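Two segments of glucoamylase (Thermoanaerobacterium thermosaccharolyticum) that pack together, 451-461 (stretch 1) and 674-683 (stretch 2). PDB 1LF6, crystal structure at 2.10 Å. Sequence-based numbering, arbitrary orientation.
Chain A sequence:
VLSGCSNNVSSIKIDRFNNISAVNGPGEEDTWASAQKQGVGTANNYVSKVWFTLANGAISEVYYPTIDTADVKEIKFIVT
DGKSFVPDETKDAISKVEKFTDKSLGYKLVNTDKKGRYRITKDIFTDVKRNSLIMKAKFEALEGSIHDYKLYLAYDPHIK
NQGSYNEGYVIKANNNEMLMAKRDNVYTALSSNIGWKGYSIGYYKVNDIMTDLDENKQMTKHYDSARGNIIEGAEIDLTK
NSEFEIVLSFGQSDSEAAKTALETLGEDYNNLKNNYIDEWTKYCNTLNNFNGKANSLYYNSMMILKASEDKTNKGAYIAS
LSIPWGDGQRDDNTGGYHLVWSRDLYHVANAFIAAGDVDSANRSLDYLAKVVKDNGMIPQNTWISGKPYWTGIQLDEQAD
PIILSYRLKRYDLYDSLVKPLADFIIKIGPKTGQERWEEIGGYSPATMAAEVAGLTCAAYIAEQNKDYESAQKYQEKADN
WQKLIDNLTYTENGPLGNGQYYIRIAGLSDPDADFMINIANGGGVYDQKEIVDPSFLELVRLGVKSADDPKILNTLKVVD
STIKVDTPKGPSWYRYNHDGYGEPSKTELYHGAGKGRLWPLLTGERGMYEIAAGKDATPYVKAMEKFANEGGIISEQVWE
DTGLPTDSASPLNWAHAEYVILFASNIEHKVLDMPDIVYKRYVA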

ATOM      1  N   GLU A 451      -1.265  25.295  -1.707  1.00 14.88           N
ATOM      2  CA  GLU A 451      -2.325  26.267  -1.966  1.00 14.67           C
ATOM      3  C   GLU A 451      -1.909  27.320  -2.987  1.00 15.44           C
ATOM      4  O   GLU A 451      -2.714  27.721  -3.831  1.00 15.11           O
ATOM      5  CB  GLU A 451      -2.761  26.961  -0.665  1.00 14.74           C
ATOM      6  CG  GLU A 451      -3.449  26.031   0.338  1.00 13.31           C
ATOM      7  CD  GLU A 451      -3.873  26.743   1.604  1.00 15.58           C
ATOM      8  OE1 GLU A 451      -5.023  27.227   1.664  1.00 15.25           O
ATOM      9  OE2 GLU A 451      -3.050  26.831   2.542  1.00 14.37           O
ATOM     10  N   VAL A 452      -0.665  27.783  -2.895  1.00 14.50           N
ATOM     11  CA  VAL A 452      -0.147  28.785  -3.831  1.00 15.33           C
ATOM     12  C   VAL A 452      -0.035  28.174  -5.234  1.00 16.00           C
ATOM     13  O   VAL A 452      -0.452  28.780  -6.218  1.00 15.70           O
ATOM     14  CB  VAL A 452       1.251  29.306  -3.397  1.00 14.74           C
ATOM     15  CG1 VAL A 452       1.874  30.135  -4.522  1.00 13.93           C
ATOM     16  CG2 VAL A 452       1.120  30.157  -2.138  1.00 14.98           C
ATOM     17  N   ALA A 453       0.540  26.976  -5.311  1.00 14.93           N
ATOM     18  CA  ALA A 453       0.689  26.280  -6.585  1.00 15.18           C
ATOM     19  C   ALA A 453      -0.685  25.992  -7.199  1.00 15.64           C
ATOM     20  O   ALA A 453      -0.909  26.212  -8.391  1.00 15.32           O
ATOM     21  CB  ALA A 453       1.445  24.982  -6.379  1.00 15.54           C
ATOM     22  N   GLY A 454      -1.601  25.500  -6.373  1.00 14.90           N
ATOM     23  CA  GLY A 454      -2.935  25.187  -6.845  1.00 15.08           C
ATOM     24  C   GLY A 454      -3.724  26.367  -7.391  1.00 16.86           C
ATOM     25  O   GLY A 454      -4.410  26.238  -8.412  1.00 16.57           O
ATOM     26  N   LEU A 455      -3.648  27.511  -6.710  1.00 14.69           N
ATOM     27  CA  LEU A 455      -4.368  28.692  -7.163  1.00 15.38           C
ATOM     28  C   LEU A 455      -3.714  29.275  -8.419  1.00 16.42           C
ATOM     29  O   LEU A 455      -4.396  29.847  -9.267  1.00 17.11           O
ATOM     30  CB  LEU A 455      -4.441  29.750  -6.051  1.00 16.47           C
ATOM     31  CG  LEU A 455      -5.329  29.423  -4.838  1.00 16.91           C
ATOM     32  CD1 LEU A 455      -5.292  30.584  -3.855  1.00 16.74           C
ATOM     33  CD2 LEU A 455      -6.763  29.165  -5.281  1.00 15.89           C
ATOM     34  N   THR A 456      -2.397  29.132  -8.531  1.00 16.47           N
ATOM     35  CA  THR A 456      -1.684  29.622  -9.704  1.00 16.61           C
ATOM     36  C   THR A 456      -2.106  28.764 -10.909  1.00 17.65           C
ATOM     37  O   THR A 456      -2.381  29.289 -11.992  1.00 16.88           O
ATOM     38  CB  THR A 456      -0.139  29.555  -9.494  1.00 17.77           C
ATOM     39  OG1 THR A 456       0.250  30.460  -8.448  1.00 13.52           O
ATOM     40  CG2 THR A 456       0.595  29.936 -10.775  1.00 17.88           C
ATOM     41  N   CYS A 457      -2.168  27.445 -10.721  1.00 16.80           N
ATOM     42  CA  CYS A 457      -2.578  26.549 -11.800  1.00 18.36           C
ATOM     43  C   CYS A 457      -4.054  26.788 -12.131  1.00 18.75           C
ATOM     44  O   CYS A 457      -4.465  26.678 -13.287  1.00 19.38           O
ATOM     45  CB  CYS A 457      -2.368  25.081 -11.407  1.00 16.88           C
ATOM     46  SG  CYS A 457      -0.639  24.603 -11.148  1.00 17.79           S
ATOM     47  N   ALA A 458      -4.843  27.125 -11.113  1.00 18.57           N
ATOM     48  CA  ALA A 458      -6.265  27.383 -11.312  1.00 19.50           C
ATOM     49  C   ALA A 458      -6.448  28.633 -12.158  1.00 19.97           C
ATOM     50  O   ALA A 458      -7.346  28.702 -12.995  1.00 19.95           O
ATOM     51  CB  ALA A 458      -6.970  27.550  -9.972  1.00 18.68           C
ATOM     52  N   ALA A 459      -5.592  29.623 -11.928  1.00 20.16           N
ATOM     53  CA  ALA A 459      -5.648  30.871 -12.677  1.00 22.95           C
ATOM     54  C   ALA A 459      -5.294  30.607 -14.137  1.00 23.09           C
ATOM     55  O   ALA A 459      -5.904  31.175 -15.043  1.00 24.74           O
ATOM     56  CB  ALA A 459      -4.683  31.882 -12.078  1.00 22.75           C
ATOM     57  N   TYR A 460      -4.309  29.744 -14.354  1.00 22.99           N
ATOM     58  CA  TYR A 460      -3.872  29.391 -15.703  1.00 24.97           C
ATOM     59  C   TYR A 460      -5.014  28.726 -16.460  1.00 25.21           C
ATOM     60  O   TYR A 460      -5.308  29.079 -17.600  1.00 25.15           O
ATOM     61  CB  TYR A 460      -2.694  28.419 -15.640  1.00 24.62           C
ATOM     62  CG  TYR A 460      -2.169  27.999 -16.998  1.00 25.76           C
ATOM     63  CD1 TYR A 460      -1.165  28.729 -17.633  1.00 25.35           C
ATOM     64  CD2 TYR A 460      -2.674  26.869 -17.648  1.00 26.32           C
ATOM     65  CE1 TYR A 460      -0.672  28.345 -18.880  1.00 27.47           C
ATOM     66  CE2 TYR A 460      -2.189  26.477 -18.895  1.00 27.75           C
ATOM     67  CZ  TYR A 460      -1.187  27.218 -19.505  1.00 27.74           C
ATOM     68  OH  TYR A 460      -0.698  26.835 -20.735  1.00 28.25           O
ATOM     69  N   ILE A 461      -5.648  27.751 -15.815  1.00 25.23           N
ATOM     70  CA  ILE A 461      -6.757  27.027 -16.424  1.00 25.20           C
ATOM     71  C   ILE A 461      -7.958  27.943 -16.648  1.00 26.23           C
ATOM     72  O   ILE A 461      -8.672  27.803 -17.640  1.00 25.99           O
ATOM     73  CB  ILE A 461      -7.185  25.828 -15.557  1.00 23.18           C
ATOM     74  CG1 ILE A 461      -6.030  24.827 -15.451  1.00 22.72           C
ATOM     75  CG2 ILE A 461      -8.416  25.162 -16.159  1.00 22.95           C
ATOM     76  CD1 ILE A 461      -6.318  23.650 -14.537  1.00 23.24           C
TER
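Stretch 2 (674-683) MPDIVYKRYV

The centre of this contact is a small apolar knot in which I677 and V678 of stretch 2 press on the helix of stretch 1 around A453, T456 and C457. I677 is covered most of all: its CG1 lies 3.5 Å from T456 CG2, and its CD1 reaches the backbone itself, 3.5 Å from T456 O and 4.0 Å from C457 CA. A chi1 of 94°, between the usual wells, and a chi2 of -179° accompany this reach, which ends against Y460, with I677 CD1 3.5 Å from Y460 CB. V678, at chi1 t, sets CG2 against the backbone and the short side chain of A453, 3.7 Å from A453 CA and 3.9 Å from A453 CB; the same methyl lies 4.2 Å from T456 CG2 and 4.2 Å from C457 SG. Here the backbones come nearest, A453 CA and V678 CA being 5.8 Å apart.

The helical frame explains the spacing. All of stretch 1 is helix, part of a longer one, and V452, T456 and Y460, four residues apart, carry CA-to-CB bonds toward stretch 2, while A453 and C457 flank them sideways. Stretch 2 enters as a loop, with P675 at the N-cap position, and becomes helix from D676 to Y682. The two axes approach to 9.3 Å and their N-to-C directions make an angle of 108°, so the short helix lies steeply across the long one and the patch stays compact, about 400 Å² summed over both sides.

Around the knot lie two flanking contacts, a looser one at P675 and a close one at Y682. P675 CB stands 4.2 Å from C457 SG, next to the start of the short helix. Toward its other end, one turn after V678, Y682 points back to stretch 1, and its CE2 meets V452 CG1 at 3.5 Å, with the methyl oblique to the ring.

Polarity arrives with the tyrosine hydroxyl. T456 OG1 sits near the plane of the Y682 ring, at its edge, 3.4 Å from Y682 OH. T456 OG1 also donates to V452 O at 2.9 Å within its own helix, so its methyl serves the apolar knot while its hydroxyl is tied to the backbone; Y682 OH is hydrogen-bonded elsewhere in the structure. Farther out, K680 NZ and D676 OD1 form a salt bridge at 3.5 Å within the short helix, on exposed residues that do not touch stretch 1. The rule to read is apolar packing at a steep crossing, with charge kept outside it.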

ATOM      1  N   MET A 674       7.446  19.171 -11.044  1.00 19.67           N
ATOM      2  CA  MET A 674       7.187  20.546 -10.618  1.00 20.00           C
ATOM      3  C   MET A 674       6.432  21.322 -11.697  1.00 21.43           C
ATOM      4  O   MET A 674       6.837  21.339 -12.857  1.00 22.80           O
ATOM      5  CB  MET A 674       8.502  21.269 -10.284  1.00 21.25           C
ATOM      6  CG  MET A 674       8.328  22.747  -9.920  1.00 20.77           C
ATOM      7  SD  MET A 674       9.848  23.510  -9.347  1.00 24.07           S
ATOM      8  CE  MET A 674      10.834  23.493 -10.881  1.00 19.20           C
ATOM      9  N   PRO A 675       5.305  21.949 -11.332  1.00 19.57           N
ATOM     10  CA  PRO A 675       4.525  22.719 -12.307  1.00 20.78           C
ATOM     11  C   PRO A 675       5.313  23.968 -12.721  1.00 21.02           C
ATOM     12  O   PRO A 675       5.563  24.855 -11.907  1.00 20.09           O
ATOM     13  CB  PRO A 675       3.241  23.034 -11.542  1.00 20.34           C
ATOM     14  CG  PRO A 675       3.715  23.113 -10.099  1.00 20.30           C
ATOM     15  CD  PRO A 675       4.656  21.940 -10.007  1.00 20.85           C
ATOM     16  N   ASP A 676       5.705  24.023 -13.989  1.00 21.81           N
ATOM     17  CA  ASP A 676       6.519  25.123 -14.498  1.00 25.04           C
ATOM     18  C   ASP A 676       6.013  26.547 -14.294  1.00 23.31           C
ATOM     19  O   ASP A 676       6.806  27.444 -14.019  1.00 24.93           O
ATOM     20  CB  ASP A 676       6.829  24.916 -15.987  1.00 29.28           C
ATOM     21  CG  ASP A 676       5.596  24.610 -16.796  1.00 33.98           C
ATOM     22  OD1 ASP A 676       5.588  24.898 -18.012  1.00 40.84           O
ATOM     23  OD2 ASP A 676       4.632  24.074 -16.214  1.00 36.73           O
ATOM     24  N   ILE A 677       4.713  26.772 -14.425  1.00 23.53           N
ATOM     25  CA  ILE A 677       4.205  28.128 -14.258  1.00 23.86           C
ATOM     26  C   ILE A 677       4.365  28.632 -12.834  1.00 22.19           C
ATOM     27  O   ILE A 677       4.514  29.832 -12.614  1.00 21.49           O
ATOM     28  CB  ILE A 677       2.731  28.251 -14.696  1.00 25.84           C
ATOM     29  CG1 ILE A 677       1.774  28.077 -13.530  1.00 27.91           C
ATOM     30  CG2 ILE A 677       2.416  27.175 -15.651  1.00 28.96           C
ATOM     31  CD1 ILE A 677       0.316  28.179 -13.954  1.00 28.50           C
ATOM     32  N   VAL A 678       4.343  27.725 -11.866  1.00 19.41           N
ATOM     33  CA  VAL A 678       4.513  28.129 -10.479  1.00 18.04           C
ATOM     34  C   VAL A 678       5.975  28.518 -10.295  1.00 18.94           C
ATOM     35  O   VAL A 678       6.287  29.590  -9.774  1.00 16.87           O
ATOM     36  CB  VAL A 678       4.186  26.982  -9.505  1.00 18.67           C
ATOM     37  CG1 VAL A 678       4.418  27.449  -8.074  1.00 17.32           C
ATOM     38  CG2 VAL A 678       2.751  26.518  -9.704  1.00 14.52           C
ATOM     39  N   TYR A 679       6.866  27.635 -10.738  1.00 18.60           N
ATOM     40  CA  TYR A 679       8.295  27.872 -10.634  1.00 19.83           C
ATOM     41  C   TYR A 679       8.688  29.179 -11.326  1.00 20.34           C
ATOM     42  O   TYR A 679       9.421  29.997 -10.764  1.00 18.71           O
ATOM     43  CB  TYR A 679       9.065  26.704 -11.260  1.00 21.49           C
ATOM     44  CG  TYR A 679      10.547  26.955 -11.409  1.00 22.83           C
ATOM     45  CD1 TYR A 679      11.416  26.789 -10.333  1.00 23.71           C
ATOM     46  CD2 TYR A 679      11.075  27.404 -12.621  1.00 23.46           C
ATOM     47  CE1 TYR A 679      12.774  27.068 -10.458  1.00 26.37           C
ATOM     48  CE2 TYR A 679      12.430  27.687 -12.755  1.00 26.41           C
ATOM     49  CZ  TYR A 679      13.272  27.518 -11.672  1.00 26.34           C
ATOM     50  OH  TYR A 679      14.606  27.811 -11.803  1.00 30.45           O
ATOM     51  N   LYS A 680       8.195  29.377 -12.542  1.00 21.05           N
ATOM     52  CA  LYS A 680       8.528  30.575 -13.302  1.00 22.99           C
ATOM     53  C   LYS A 680       8.081  31.865 -12.627  1.00 23.20           C
ATOM     54  O   LYS A 680       8.756  32.884 -12.724  1.00 23.98           O
ATOM     55  CB  LYS A 680       7.938  30.484 -14.715  1.00 24.68           C
ATOM     56  CG  LYS A 680       8.742  29.578 -15.645  1.00 29.36           C
ATOM     57  CD  LYS A 680       8.064  29.387 -16.993  1.00 33.53           C
ATOM     58  CE  LYS A 680       6.753  28.621 -16.848  1.00 36.16           C
ATOM     59  NZ  LYS A 680       6.073  28.382 -18.151  1.00 37.80           N
ATOM     60  N   ARG A 681       6.961  31.815 -11.922  1.00 22.10           N
ATOM     61  CA  ARG A 681       6.442  33.001 -11.263  1.00 22.39           C
ATOM     62  C   ARG A 681       7.091  33.335  -9.920  1.00 22.99           C
ATOM     63  O   ARG A 681       7.251  34.507  -9.579  1.00 24.74           O
ATOM     64  CB  ARG A 681       4.935  32.857 -11.055  1.00 21.59           C
ATOM     65  CG  ARG A 681       4.238  34.161 -10.696  1.00 22.51           C
ATOM     66  CD  ARG A 681       2.748  33.966 -10.472  1.00 21.65           C
ATOM     67  NE  ARG A 681       2.081  35.241 -10.214  1.00 23.58           N
ATOM     68  CZ  ARG A 681       1.896  36.187 -11.132  1.00 25.67           C
ATOM     69  NH1 ARG A 681       1.288  37.320 -10.808  1.00 24.39           N
ATOM     70  NH2 ARG A 681       2.306  35.992 -12.378  1.00 24.78           N
ATOM     71  N   TYR A 682       7.481  32.314  -9.167  1.00 22.44           N
ATOM     72  CA  TYR A 682       8.040  32.537  -7.839  1.00 23.21           C
ATOM     73  C   TYR A 682       9.493  32.169  -7.598  1.00 24.14           C
ATOM     74  O   TYR A 682      10.180  32.840  -6.829  1.00 24.94           O
ATOM     75  CB  TYR A 682       7.183  31.794  -6.813  1.00 20.34           C
ATOM     76  CG  TYR A 682       5.718  32.155  -6.862  1.00 18.17           C
ATOM     77  CD1 TYR A 682       5.273  33.406  -6.435  1.00 17.79           C
ATOM     78  CD2 TYR A 682       4.770  31.241  -7.324  1.00 16.19           C
ATOM     79  CE1 TYR A 682       3.918  33.737  -6.459  1.00 17.16           C
ATOM     80  CE2 TYR A 682       3.413  31.561  -7.354  1.00 16.64           C
ATOM     81  CZ  TYR A 682       2.995  32.808  -6.913  1.00 17.23           C
ATOM     82  OH  TYR A 682       1.656  33.103  -6.871  1.00 15.78           O
ATOM     83  N   VAL A 683       9.963  31.110  -8.246  1.00 25.50           N
ATOM     84  CA  VAL A 683      11.329  30.647  -8.038  1.00 28.78           C
ATOM     85  C   VAL A 683      12.325  30.931  -9.159  1.00 30.03           C
ATOM     86  O   VAL A 683      13.530  30.945  -8.916  1.00 31.64           O
ATOM     87  CB  VAL A 683      11.336  29.138  -7.748  1.00 29.33           C
ATOM     88  CG1 VAL A 683      12.757  28.637  -7.558  1.00 33.14           C
ATOM     89  CG2 VAL A 683      10.517  28.864  -6.513  1.00 32.13           C
TER